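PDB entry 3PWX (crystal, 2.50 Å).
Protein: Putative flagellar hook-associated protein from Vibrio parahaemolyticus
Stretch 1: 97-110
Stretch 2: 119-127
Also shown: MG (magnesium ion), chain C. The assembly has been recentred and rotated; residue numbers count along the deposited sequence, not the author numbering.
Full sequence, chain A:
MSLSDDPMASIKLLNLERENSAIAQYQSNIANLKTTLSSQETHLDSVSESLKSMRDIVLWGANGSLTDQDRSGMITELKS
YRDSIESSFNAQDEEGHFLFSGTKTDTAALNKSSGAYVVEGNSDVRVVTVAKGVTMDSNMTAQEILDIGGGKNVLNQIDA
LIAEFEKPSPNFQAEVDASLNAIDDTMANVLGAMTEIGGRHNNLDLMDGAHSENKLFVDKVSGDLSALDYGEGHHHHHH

Stretch 1 (97-110) HFLFSGTKTDTAAL
Stretch 2, residues 119-127: VEGNSDVRV

Contact between residues 97-110 and 119-127 of a putative flagellar hook-associated protein, two segments of one chain that bury 708 Å² between them. Most of stretch 1 is a chain of turns: type I from Phe98 to Ser101, type II' from Ser101 to Lys104, and type I from Lys104 to Thr107. Phe98 N donates to Thr105 O (2.7 Å) and Thr107 N to Lys104 O (3.0 Å). The segments pair as strands at Leu110 and Val119, an antiparallel non-hydrogen-bonded bridge with CA atoms 4.7 Å apart; both side chains lie on the same face, where Leu110 CD2 meets Val119 CG2 at 4.1 Å. Further along, the CA atoms of Ser101 and Gly121 come within 3.9 Å and those of Gly102 and Asp124 within 4.7 Å.

Arg126 (phi/psi -99/156) covers the most surface, yet makes no hydrogen bond to stretch 1. Its CA-to-CB bond points sideways, and chi angles of -80°, 99°, 107° and -124° bring the end of the side chain back to the turns. Gly102 O lies over one face of the guanidinium, 3.7 Å from Arg126 NE, while Thr105 CG2 approaches Arg126 NH1 obliquely at 3.9 Å. Leu99 O is 4.2 Å from Arg126 NH2, so the group packs among carbonyls without bonding to them.

The hydrogen bonds of Glu120 (-97/-11) to stretch 1 all come from its backbone. Ala109 O accepts from two successive amides, Glu120 N at 2.6 Å (N-H...O angle 130°) and Gly121 N at 3.1 Å (159°), the second more nearly linear. At the carbonyl of Glu120, Lys104 (chi1 m, then t, t, t) extends so that its NZ makes a weak 3.3 Å hydrogen bond to Glu120 O. Glu120 CB, placed by the backbone, lies 3.8 Å from Ala108 O; beyond it chi1 is -95° and chi2 149°.

Thr103 and Asn122 share two hydrogen bonds. Asn122 (-106/-170; chi1 p, chi2 32°) donates from its N to Ser101 O at 3.1 Å, and its amide group binds Thr103 twice: Thr103 N donates to Asn122 OD1 (2.9 Å), and Asn122 ND2 donates to Thr103 OG1 (2.8 Å). Thr103 (-90/1, chi1 p) in turn donates from OG1 to Asp124 OD2 at 2.8 Å. Asp124 (-66/148, chi1 m) also donates from its N to Asn122 OD1 (3.0 Å), so this one oxygen ties both segments together. The O atom of water 1 donates to Phe100 O (3.2 Å) and to Asn122 O (2.6 Å).

Two glycines permit the close approach. Gly102 (69/-137) has a positive phi, and an ideal CB would lie 1.9 Å from Asn122 OD1; instead, its CA makes a C-H...O contact with Asp124 O at 3.6 Å. At Gly121 (-64/160), an ideal CB would fall 2.9 Å from Ser101 CA. Ser101 (chi1 m) turns its OG to Thr107 O, donating at 2.6 Å within stretch 1.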

# COMPACT_ATOMS: atom_id res chain seq x y z
N HIS A 97 -19.97 -7.08 -7.29
CA HIS A 97 -18.66 -7.70 -7.24
C HIS A 97 -18.45 -8.61 -6.03
O HIS A 97 -18.92 -8.29 -4.92
CB HIS A 97 -17.59 -6.60 -7.32
CG HIS A 97 -17.63 -5.85 -8.61
ND1 HIS A 97 -17.52 -4.49 -8.68
CD2 HIS A 97 -17.79 -6.29 -9.89
CE1 HIS A 97 -17.59 -4.11 -9.95
NE2 HIS A 97 -17.77 -5.18 -10.69
N PHE A 98 -17.77 -9.75 -6.21
CA PHE A 98 -17.47 -10.62 -5.07
C PHE A 98 -16.38 -10.08 -4.16
O PHE A 98 -15.24 -10.01 -4.51
CB PHE A 98 -17.21 -12.07 -5.49
CG PHE A 98 -18.42 -12.75 -6.02
CD1 PHE A 98 -19.36 -13.32 -5.15
CD2 PHE A 98 -18.67 -12.78 -7.39
CE1 PHE A 98 -20.53 -13.94 -5.67
CE2 PHE A 98 -19.81 -13.40 -7.89
CZ PHE A 98 -20.74 -13.98 -7.04
N LEU A 99 -16.76 -9.70 -2.96
CA LEU A 99 -15.87 -9.09 -2.00
C LEU A 99 -14.61 -9.90 -1.70
O LEU A 99 -13.57 -9.37 -1.37
CB LEU A 99 -16.70 -8.92 -0.71
CG LEU A 99 -17.19 -7.51 -0.33
CD1 LEU A 99 -17.55 -6.58 -1.54
CD2 LEU A 99 -18.35 -7.57 0.74
N PHE A 100 -14.70 -11.21 -1.79
CA PHE A 100 -13.68 -12.05 -1.12
C PHE A 100 -12.99 -12.96 -2.06
O PHE A 100 -12.30 -13.91 -1.58
CB PHE A 100 -14.23 -12.92 0.04
CG PHE A 100 -14.58 -12.15 1.24
CD1 PHE A 100 -15.89 -12.11 1.68
CD2 PHE A 100 -13.60 -11.41 1.95
CE1 PHE A 100 -16.22 -11.39 2.81
CE2 PHE A 100 -13.94 -10.67 3.04
CZ PHE A 100 -15.27 -10.68 3.48
N SER A 101 -13.16 -12.69 -3.35
CA SER A 101 -12.58 -13.48 -4.41
C SER A 101 -11.18 -13.08 -4.93
O SER A 101 -10.70 -13.61 -5.98
CB SER A 101 -13.59 -13.53 -5.58
OG SER A 101 -14.66 -14.44 -5.23
N GLY A 102 -10.48 -12.19 -4.26
CA GLY A 102 -9.21 -11.80 -4.81
C GLY A 102 -9.47 -10.99 -6.09
O GLY A 102 -10.33 -10.15 -6.11
N THR A 103 -8.73 -11.22 -7.17
CA THR A 103 -8.97 -10.41 -8.38
C THR A 103 -10.00 -11.00 -9.33
O THR A 103 -10.27 -10.43 -10.39
CB THR A 103 -7.74 -10.16 -9.19
OG1 THR A 103 -7.03 -11.40 -9.33
CG2 THR A 103 -6.88 -9.08 -8.54
N LYS A 104 -10.57 -12.14 -8.99
CA LYS A 104 -11.61 -12.77 -9.83
C LYS A 104 -13.01 -12.25 -9.37
O LYS A 104 -13.81 -13.03 -8.81
CB LYS A 104 -11.55 -14.29 -9.71
CG LYS A 104 -10.27 -15.01 -10.07
CD LYS A 104 -10.61 -16.50 -10.02
CE LYS A 104 -9.48 -17.42 -10.43
NZ LYS A 104 -10.06 -18.81 -10.61
N THR A 105 -13.27 -10.96 -9.61
CA THR A 105 -14.35 -10.19 -8.97
C THR A 105 -15.76 -10.59 -9.39
O THR A 105 -16.73 -10.31 -8.67
CB THR A 105 -14.19 -8.67 -9.22
OG1 THR A 105 -13.86 -8.47 -10.60
CG2 THR A 105 -13.03 -7.99 -8.35
N ASP A 106 -15.90 -11.25 -10.55
CA ASP A 106 -17.20 -11.80 -10.97
C ASP A 106 -17.36 -13.30 -10.68
O ASP A 106 -18.32 -13.93 -11.07
CB ASP A 106 -17.44 -11.49 -12.44
CG ASP A 106 -17.43 -10.01 -12.71
OD1 ASP A 106 -18.35 -9.31 -12.23
OD2 ASP A 106 -16.48 -9.53 -13.37
N THR A 107 -16.41 -13.88 -10.00
CA THR A 107 -16.55 -15.26 -9.71
C THR A 107 -16.72 -15.47 -8.19
O THR A 107 -15.97 -14.89 -7.40
CB THR A 107 -15.49 -16.12 -10.46
OG1 THR A 107 -14.80 -16.96 -9.55
CG2 THR A 107 -14.46 -15.29 -11.15
N ALA A 108 -17.76 -16.24 -7.81
CA ALA A 108 -18.03 -16.63 -6.42
C ALA A 108 -16.78 -17.19 -5.79
O ALA A 108 -16.08 -17.94 -6.42
CB ALA A 108 -19.08 -17.67 -6.41
N ALA A 109 -16.48 -16.83 -4.55
CA ALA A 109 -15.25 -17.29 -3.87
C ALA A 109 -15.28 -18.80 -3.60
O ALA A 109 -14.23 -19.46 -3.65
CB ALA A 109 -15.09 -16.58 -2.58
N LEU A 110 -16.48 -19.32 -3.35
CA LEU A 110 -16.70 -20.73 -3.03
C LEU A 110 -17.73 -21.37 -3.96
O LEU A 110 -18.76 -20.78 -4.28
CB LEU A 110 -17.21 -20.84 -1.59
CG LEU A 110 -16.28 -20.87 -0.39
CD1 LEU A 110 -17.07 -20.48 0.81
CD2 LEU A 110 -15.78 -22.27 -0.21
N VAL A 119 -12.44 -23.64 -3.21
CA VAL A 119 -12.25 -22.20 -3.24
C VAL A 119 -11.94 -21.74 -4.63
O VAL A 119 -10.88 -22.05 -5.16
CB VAL A 119 -11.23 -21.68 -2.22
CG1 VAL A 119 -11.09 -20.18 -2.41
CG2 VAL A 119 -11.73 -21.95 -0.75
N GLU A 120 -12.85 -20.99 -5.25
CA GLU A 120 -12.49 -20.49 -6.59
C GLU A 120 -11.97 -19.08 -6.64
O GLU A 120 -11.45 -18.68 -7.66
CB GLU A 120 -13.63 -20.63 -7.58
CG GLU A 120 -13.54 -21.89 -8.40
CD GLU A 120 -14.93 -22.38 -8.76
OE1 GLU A 120 -15.86 -21.55 -8.60
OE2 GLU A 120 -15.10 -23.57 -9.15
N GLY A 121 -12.07 -18.32 -5.54
CA GLY A 121 -11.43 -17.02 -5.46
C GLY A 121 -9.94 -17.28 -5.54
O GLY A 121 -9.53 -18.41 -5.27
N ASN A 122 -9.14 -16.26 -5.89
CA ASN A 122 -7.69 -16.36 -5.80
C ASN A 122 -7.29 -15.51 -4.59
O ASN A 122 -8.16 -15.07 -3.84
CB ASN A 122 -6.99 -15.95 -7.14
CG ASN A 122 -7.15 -14.43 -7.47
OD1 ASN A 122 -7.21 -13.61 -6.56
ND2 ASN A 122 -7.24 -14.08 -8.72
N SER A 123 -5.99 -15.24 -4.39
CA SER A 123 -5.62 -14.52 -3.18
C SER A 123 -4.86 -13.20 -3.43
O SER A 123 -4.05 -12.70 -2.58
CB SER A 123 -4.91 -15.46 -2.22
OG SER A 123 -3.62 -15.66 -2.72
N ASP A 124 -5.13 -12.63 -4.61
CA ASP A 124 -4.57 -11.37 -5.03
C ASP A 124 -5.05 -10.20 -4.19
O ASP A 124 -6.21 -10.15 -3.75
CB ASP A 124 -5.01 -11.12 -6.47
CG ASP A 124 -4.19 -11.92 -7.47
OD1 ASP A 124 -3.46 -12.83 -7.02
OD2 ASP A 124 -4.32 -11.65 -8.69
N VAL A 125 -4.19 -9.21 -4.03
CA VAL A 125 -4.61 -8.03 -3.29
C VAL A 125 -4.96 -6.96 -4.28
O VAL A 125 -4.37 -6.90 -5.32
CB VAL A 125 -3.47 -7.52 -2.30
CG1 VAL A 125 -3.22 -8.62 -1.24
CG2 VAL A 125 -2.22 -7.24 -3.05
N ARG A 126 -6.00 -6.19 -4.00
CA ARG A 126 -6.20 -4.92 -4.65
C ARG A 126 -5.69 -3.86 -3.69
O ARG A 126 -5.65 -4.05 -2.42
CB ARG A 126 -7.69 -4.65 -4.85
CG ARG A 126 -8.33 -5.34 -6.05
CD ARG A 126 -9.06 -6.59 -5.64
NE ARG A 126 -10.52 -6.48 -5.67
CZ ARG A 126 -11.29 -6.74 -4.61
NH1 ARG A 126 -12.62 -6.69 -4.69
NH2 ARG A 126 -10.72 -7.08 -3.47
N VAL A 127 -5.34 -2.73 -4.30
CA VAL A 127 -4.80 -1.57 -3.61
C VAL A 127 -5.61 -0.32 -3.96
O VAL A 127 -6.21 -0.19 -5.06
CB VAL A 127 -3.33 -1.28 -4.02
CG1 VAL A 127 -2.47 -2.54 -3.86
CG2 VAL A 127 -3.26 -0.74 -5.41
MG MG C . -17.57 -5.41 -12.94
O HOH W 1 -10.21 -16.14 -2.56
O HOH W 2 -15.78 -6.89 -12.64
O HOH W 3 -18.85 -6.97 -12.90
O HOH W 4 -19.21 -4.46 -12.70